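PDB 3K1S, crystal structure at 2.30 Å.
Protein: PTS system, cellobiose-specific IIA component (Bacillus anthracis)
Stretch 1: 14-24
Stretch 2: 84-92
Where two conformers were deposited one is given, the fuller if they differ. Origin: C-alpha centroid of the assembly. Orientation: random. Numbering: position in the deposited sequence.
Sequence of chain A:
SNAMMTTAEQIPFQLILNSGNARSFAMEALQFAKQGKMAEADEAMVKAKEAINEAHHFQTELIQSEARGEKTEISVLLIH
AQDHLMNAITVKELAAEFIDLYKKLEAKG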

ATOM      1  N   GLN A  14     -18.379  -5.609   1.937  1.00 21.60           N
ATOM      2  CA  GLN A  14     -18.480  -4.619   3.007  1.00 24.11           C
ATOM      3  C   GLN A  14     -17.130  -3.965   3.275  1.00 24.72           C
ATOM      4  O   GLN A  14     -17.053  -2.757   3.504  1.00 24.79           O
ATOM      5  CB  GLN A  14     -18.999  -5.260   4.306  1.00 24.41           C
ATOM      6  CG  GLN A  14     -20.413  -5.850   4.219  1.00 27.58           C
ATOM      7  CD  GLN A  14     -21.511  -4.810   4.374  1.00 38.28           C
ATOM      8  OE1 GLN A  14     -21.480  -3.749   3.740  1.00 37.55           O
ATOM      9  NE2 GLN A  14     -22.497  -5.115   5.219  1.00 29.38           N
ATOM     10  N   LEU A  15     -16.072  -4.772   3.262  1.00 26.54           N
ATOM     11  CA  LEU A  15     -14.716  -4.260   3.447  1.00 26.10           C
ATOM     12  C   LEU A  15     -14.322  -3.308   2.322  1.00 22.73           C
ATOM     13  O   LEU A  15     -13.673  -2.298   2.561  1.00 26.18           O
ATOM     14  CB  LEU A  15     -13.704  -5.405   3.533  1.00 24.53           C
ATOM     15  CG  LEU A  15     -13.609  -6.203   4.832  1.00 24.60           C
ATOM     16  CD1 LEU A  15     -12.685  -7.390   4.628  1.00 28.53           C
ATOM     17  CD2 LEU A  15     -13.130  -5.350   5.995  1.00 27.28           C
ATOM     18  N   ILE A  16     -14.715  -3.645   1.100  1.00 22.76           N
ATOM     19  CA  ILE A  16     -14.372  -2.853  -0.082  1.00 20.07           C
ATOM     20  C   ILE A  16     -15.147  -1.533  -0.064  1.00 20.48           C
ATOM     21  O   ILE A  16     -14.580  -0.465  -0.321  1.00 20.91           O
ATOM     22  CB  ILE A  16     -14.581  -3.669  -1.396  1.00 21.29           C
ATOM     23  CG1 ILE A  16     -13.596  -4.854  -1.438  1.00 21.17           C
ATOM     24  CG2 ILE A  16     -14.410  -2.786  -2.647  1.00 18.75           C
ATOM     25  CD1 ILE A  16     -13.857  -5.889  -2.540  1.00 18.37           C
ATOM     26  N   LEU A  17     -16.430  -1.602   0.285  1.00 19.11           N
ATOM     27  CA  LEU A  17     -17.254  -0.401   0.399  1.00 19.42           C
ATOM     28  C   LEU A  17     -16.642   0.625   1.364  1.00 20.62           C
ATOM     29  O   LEU A  17     -16.381   1.770   0.980  1.00 19.35           O
ATOM     30  CB  LEU A  17     -18.682  -0.759   0.833  1.00 20.49           C
ATOM     31  CG  LEU A  17     -19.705   0.372   0.994  1.00 21.41           C
ATOM     32  CD1 LEU A  17     -19.966   1.067  -0.331  1.00 24.77           C
ATOM     33  CD2 LEU A  17     -21.003  -0.176   1.568  1.00 28.17           C
ATOM     34  N   ASN A  18     -16.418   0.195   2.606  1.00 19.03           N
ATOM     35  CA  ASN A  18     -15.937   1.063   3.682  1.00 22.03           C
ATOM     36  C   ASN A  18     -14.491   1.518   3.484  1.00 22.26           C
ATOM     37  O   ASN A  18     -14.192   2.709   3.598  1.00 25.12           O
ATOM     38  CB  ASN A  18     -16.118   0.375   5.045  1.00 20.41           C
ATOM     39  CG  ASN A  18     -17.582   0.206   5.419  1.00 23.42           C
ATOM     40  OD1 ASN A  18     -18.219   1.134   5.929  1.00 20.95           O
ATOM     41  ND2 ASN A  18     -18.124  -0.987   5.170  1.00 21.56           N
ATOM     42  N   SER A  19     -13.603   0.569   3.191  1.00 20.56           N
ATOM     43  CA  SER A  19     -12.210   0.874   2.841  1.00 22.01           C
ATOM     44  C   SER A  19     -12.107   1.818   1.643  1.00 20.13           C
ATOM     45  O   SER A  19     -11.291   2.738   1.645  1.00 23.80           O
ATOM     46  CB  SER A  19     -11.431  -0.409   2.538  1.00 20.02           C
ATOM     47  OG  SER A  19     -11.393  -1.262   3.666  1.00 27.21           O
ATOM     48  N   GLY A  20     -12.926   1.577   0.622  1.00 20.49           N
ATOM     49  CA  GLY A  20     -12.956   2.423  -0.569  1.00 18.69           C
ATOM     50  C   GLY A  20     -13.346   3.844  -0.215  1.00 18.94           C
ATOM     51  O   GLY A  20     -12.712   4.801  -0.663  1.00 22.09           O
ATOM     52  N   ASN A  21     -14.391   3.982   0.597  1.00 19.12           N
ATOM     53  CA  ASN A  21     -14.813   5.289   1.101  1.00 18.33           C
ATOM     54  C   ASN A  21     -13.750   5.948   1.987  1.00 18.89           C
ATOM     55  O   ASN A  21     -13.573   7.168   1.950  1.00 19.98           O
ATOM     56  CB  ASN A  21     -16.151   5.184   1.834  1.00 21.26           C
ATOM     57  CG  ASN A  21     -17.317   4.876   0.896  1.00 18.60           C
ATOM     58  OD1 ASN A  21     -17.216   5.049  -0.320  1.00 23.76           O
ATOM     59  ND2 ASN A  21     -18.431   4.434   1.465  1.00 18.82           N
ATOM     60  N   ALA A  22     -13.029   5.141   2.765  1.00 18.34           N
ATOM     61  CA  ALA A  22     -11.893   5.645   3.542  1.00 20.24           C
ATOM     62  C   ALA A  22     -10.829   6.233   2.617  1.00 21.84           C
ATOM     63  O   ALA A  22     -10.407   7.373   2.803  1.00 23.82           O
ATOM     64  CB  ALA A  22     -11.299   4.553   4.420  1.00 18.72           C
ATOM     65  N   ARG A  23     -10.431   5.483   1.590  1.00 21.99           N
ATOM     66  CA  ARG A  23      -9.451   5.950   0.660  0.50 21.85           C
ATOM     67  C   ARG A  23      -9.940   7.212  -0.057  1.00 20.75           C
ATOM     68  O   ARG A  23      -9.216   8.157  -0.180  1.00 23.93           O
ATOM     69  CB  ARG A  23      -9.133   4.857  -0.352  0.50 21.36           C
ATOM     70  CG  ARG A  23      -8.039   5.194  -1.284  0.50 25.28           C
ATOM     71  CD  ARG A  23      -8.083   4.391  -2.564  0.50 26.57           C
ATOM     72  NE  ARG A  23      -7.401   5.129  -3.611  0.50 32.14           N
ATOM     73  CZ  ARG A  23      -8.004   5.927  -4.486  0.50 37.76           C
ATOM     74  NH1 ARG A  23      -9.319   6.061  -4.469  0.50 37.26           N
ATOM     75  NH2 ARG A  23      -7.295   6.589  -5.381  0.50 35.94           N
ATOM     76  N   SER A  24     -11.187   7.213  -0.469  1.00 20.22           N
ATOM     77  CA  SER A  24     -11.794   8.382  -1.105  1.00 19.97           C
ATOM     78  C   SER A  24     -11.761   9.630  -0.217  1.00 21.07           C
ATOM     79  O   SER A  24     -11.462  10.730  -0.697  1.00 23.92           O
ATOM     80  CB  SER A  24     -13.227   8.071  -1.540  1.00 18.96           C
ATOM     81  OG  SER A  24     -13.227   7.092  -2.568  1.00 22.00           O
ATOM     82  N   HIS A  84      -7.557  -3.775  -0.158  1.00 23.90           N
ATOM     83  CA  HIS A  84      -8.214  -2.468  -0.067  1.00 23.83           C
ATOM     84  C   HIS A  84      -8.209  -1.891   1.346  1.00 22.16           C
ATOM     85  O   HIS A  84      -7.963  -0.699   1.518  1.00 24.51           O
ATOM     86  CB  HIS A  84      -9.637  -2.509  -0.634  1.00 19.51           C
ATOM     87  CG  HIS A  84      -9.692  -2.376  -2.121  1.00 27.78           C
ATOM     88  ND1 HIS A  84      -9.220  -1.265  -2.787  1.00 31.32           N
ATOM     89  CD2 HIS A  84     -10.157  -3.218  -3.076  1.00 34.26           C
ATOM     90  CE1 HIS A  84      -9.391  -1.426  -4.087  1.00 34.49           C
ATOM     91  NE2 HIS A  84      -9.956  -2.604  -4.290  1.00 36.60           N
ATOM     92  N   LEU A  85      -8.469  -2.728   2.351  1.00 24.76           N
ATOM     93  CA  LEU A  85      -8.492  -2.265   3.743  1.00 22.93           C
ATOM     94  C   LEU A  85      -7.123  -1.753   4.160  1.00 22.94           C
ATOM     95  O   LEU A  85      -6.998  -0.631   4.653  1.00 22.53           O
ATOM     96  CB  LEU A  85      -8.955  -3.366   4.697  1.00 26.51           C
ATOM     97  CG  LEU A  85      -8.853  -3.060   6.204  1.00 28.53           C
ATOM     98  CD1 LEU A  85      -9.773  -1.916   6.600  1.00 32.93           C
ATOM     99  CD2 LEU A  85      -9.158  -4.288   7.031  1.00 29.41           C
HETATM  100  N   MSE A  86      -6.103  -2.584   3.956  1.00 20.58           N
HETATM  101  CA  MSE A  86      -4.725  -2.209   4.258  1.00 23.57           C
HETATM  102  C   MSE A  86      -4.235  -1.025   3.416  1.00 23.18           C
HETATM  103  O   MSE A  86      -3.468  -0.193   3.907  1.00 23.67           O
HETATM  104  CB  MSE A  86      -3.783  -3.417   4.122  1.00 23.81           C
HETATM  105  CG  MSE A  86      -4.002  -4.470   5.205  1.00 31.99           C
HETATM  106 SE   MSE A  86      -3.654  -3.790   7.022  1.00 48.30          SE
HETATM  107  CE  MSE A  86      -1.698  -3.903   7.003  1.00 30.09           C
ATOM    108  N   ASN A  87      -4.687  -0.948   2.165  1.00 22.37           N
ATOM    109  CA  ASN A  87      -4.382   0.192   1.296  1.00 23.22           C
ATOM    110  C   ASN A  87      -4.967   1.517   1.794  1.00 23.98           C
ATOM    111  O   ASN A  87      -4.293   2.548   1.768  1.00 25.55           O
ATOM    112  CB  ASN A  87      -4.852  -0.060  -0.143  1.00 22.19           C
ATOM    113  CG  ASN A  87      -4.347   1.001  -1.101  1.00 20.02           C
ATOM    114  OD1 ASN A  87      -3.145   1.237  -1.193  1.00 26.90           O
ATOM    115  ND2 ASN A  87      -5.263   1.659  -1.802  1.00 20.60           N
ATOM    116  N   ALA A  88      -6.223   1.478   2.233  1.00 24.18           N
ATOM    117  CA  ALA A  88      -6.900   2.654   2.791  1.00 22.01           C
ATOM    118  C   ALA A  88      -6.143   3.201   3.997  1.00 22.84           C
ATOM    119  O   ALA A  88      -5.962   4.410   4.137  1.00 25.12           O
ATOM    120  CB  ALA A  88      -8.337   2.303   3.172  1.00 21.21           C
ATOM    121  N   ILE A  89      -5.697   2.299   4.864  1.00 22.78           N
ATOM    122  CA  ILE A  89      -4.911   2.666   6.037  1.00 21.16           C
ATOM    123  C   ILE A  89      -3.606   3.358   5.609  1.00 21.85           C
ATOM    124  O   ILE A  89      -3.220   4.381   6.176  1.00 21.75           O
ATOM    125  CB  ILE A  89      -4.641   1.418   6.934  1.00 20.00           C
ATOM    126  CG1 ILE A  89      -5.945   0.939   7.586  1.00 20.99           C
ATOM    127  CG2 ILE A  89      -3.594   1.708   7.993  1.00 20.50           C
ATOM    128  CD1 ILE A  89      -5.899  -0.491   8.158  1.00 19.37           C
ATOM    129  N   THR A  90      -2.936   2.800   4.603  1.00 21.92           N
ATOM    130  CA  THR A  90      -1.686   3.375   4.109  1.00 22.25           C
ATOM    131  C   THR A  90      -1.912   4.744   3.475  1.00 21.94           C
ATOM    132  O   THR A  90      -1.161   5.680   3.741  1.00 23.73           O
ATOM    133  CB  THR A  90      -0.968   2.423   3.127  1.00 21.50           C
ATOM    134  OG1 THR A  90      -0.509   1.274   3.848  1.00 23.40           O
ATOM    135  CG2 THR A  90       0.228   3.108   2.471  1.00 20.91           C
ATOM    136  N   VAL A  91      -2.950   4.855   2.650  1.00 21.48           N
ATOM    137  CA  VAL A  91      -3.269   6.115   1.971  1.00 21.96           C
ATOM    138  C   VAL A  91      -3.641   7.221   2.966  1.00 22.40           C
ATOM    139  O   VAL A  91      -3.182   8.351   2.836  1.00 22.34           O
ATOM    140  CB  VAL A  91      -4.372   5.924   0.897  1.00 22.77           C
ATOM    141  CG1 VAL A  91      -4.768   7.249   0.274  1.00 22.45           C
ATOM    142  CG2 VAL A  91      -3.886   4.963  -0.191  1.00 21.20           C
ATOM    143  N   LYS A  92      -4.465   6.893   3.957  1.00 22.09           N
ATOM    144  CA  LYS A  92      -4.814   7.846   4.998  1.00 23.68           C
ATOM    145  C   LYS A  92      -3.563   8.331   5.733  1.00 25.89           C
ATOM    146  O   LYS A  92      -3.377   9.536   5.932  1.00 27.16           O
ATOM    147  CB  LYS A  92      -5.815   7.237   5.983  1.00 23.57           C
ATOM    148  CG  LYS A  92      -6.220   8.173   7.114  1.00 27.40           C
ATOM    149  CD  LYS A  92      -7.092   7.453   8.129  1.00 33.51           C
ATOM    150  CE  LYS A  92      -7.219   8.246   9.413  1.00 37.86           C
ATOM    151  NZ  LYS A  92      -5.940   8.281  10.179  1.00 48.59           N
TER
HETATM  152  O   HOH W   1      -4.929   4.451  -3.558  0.50 19.53           O

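No direct hydrogen bond joins these two helices, although a serine sits at the centre of their contact. Ser-19 points toward the other helix, and its OG lies 3.1 Å from Leu-85 CA. The hydroxyl is satisfied within its own helix, where Ser-19 OG donates to Leu-15 O at 2.7 Å. This turns the polar group back onto the backbone. The side chain can then pack like a small apolar one, with Ser-19 CB 4.2 Å from Ala-88 CB. Ser-19 CB also comes close to the backbone of the other helix, 3.6 Å from His-84 O.

The helices run nearly parallel, with 15° between their directions. Their axes come within 8.4 Å, and small residues allow this close approach. Ala-88 points toward stretch 1, and its CB lies 3.4 Å from Ser-19 O. The same methyl meets Ala-22, CB to CB, at 3.9 Å. The backbones are close here too: Arg-23 CA and Ala-88 CA are 4.7 Å apart. Together the two stretches bury 445 Å².

Larger side chains extend the contact along both helices. Leu-15 CD2 meets Leu-85 CD2 at 4.2 Å, an apolar pair of buried residues. Ile-16 CG1 approaches His-84 CD2 at 4.1 Å, oblique to the imidazole ring.

Towards the C-terminal end, Arg-23 leaves the helix sideways with chi1, chi2 and chi3 all t. Its aliphatic part provides packing surface, with Arg-23 CG 4.2 Å from Val-91 CG1. Its polar end reaches water 1, which accepts from Arg-23 NE at 2.6 Å. The same water accepts a weak hydrogen bond from Asn-87 ND2 at 3.3 Å. This bridge is the polar link between the stretches. Asn-87 leaves its helix sideways, but its end comes nearer to stretch 1. Its OD1 is hydrogen-bonded elsewhere in the structure.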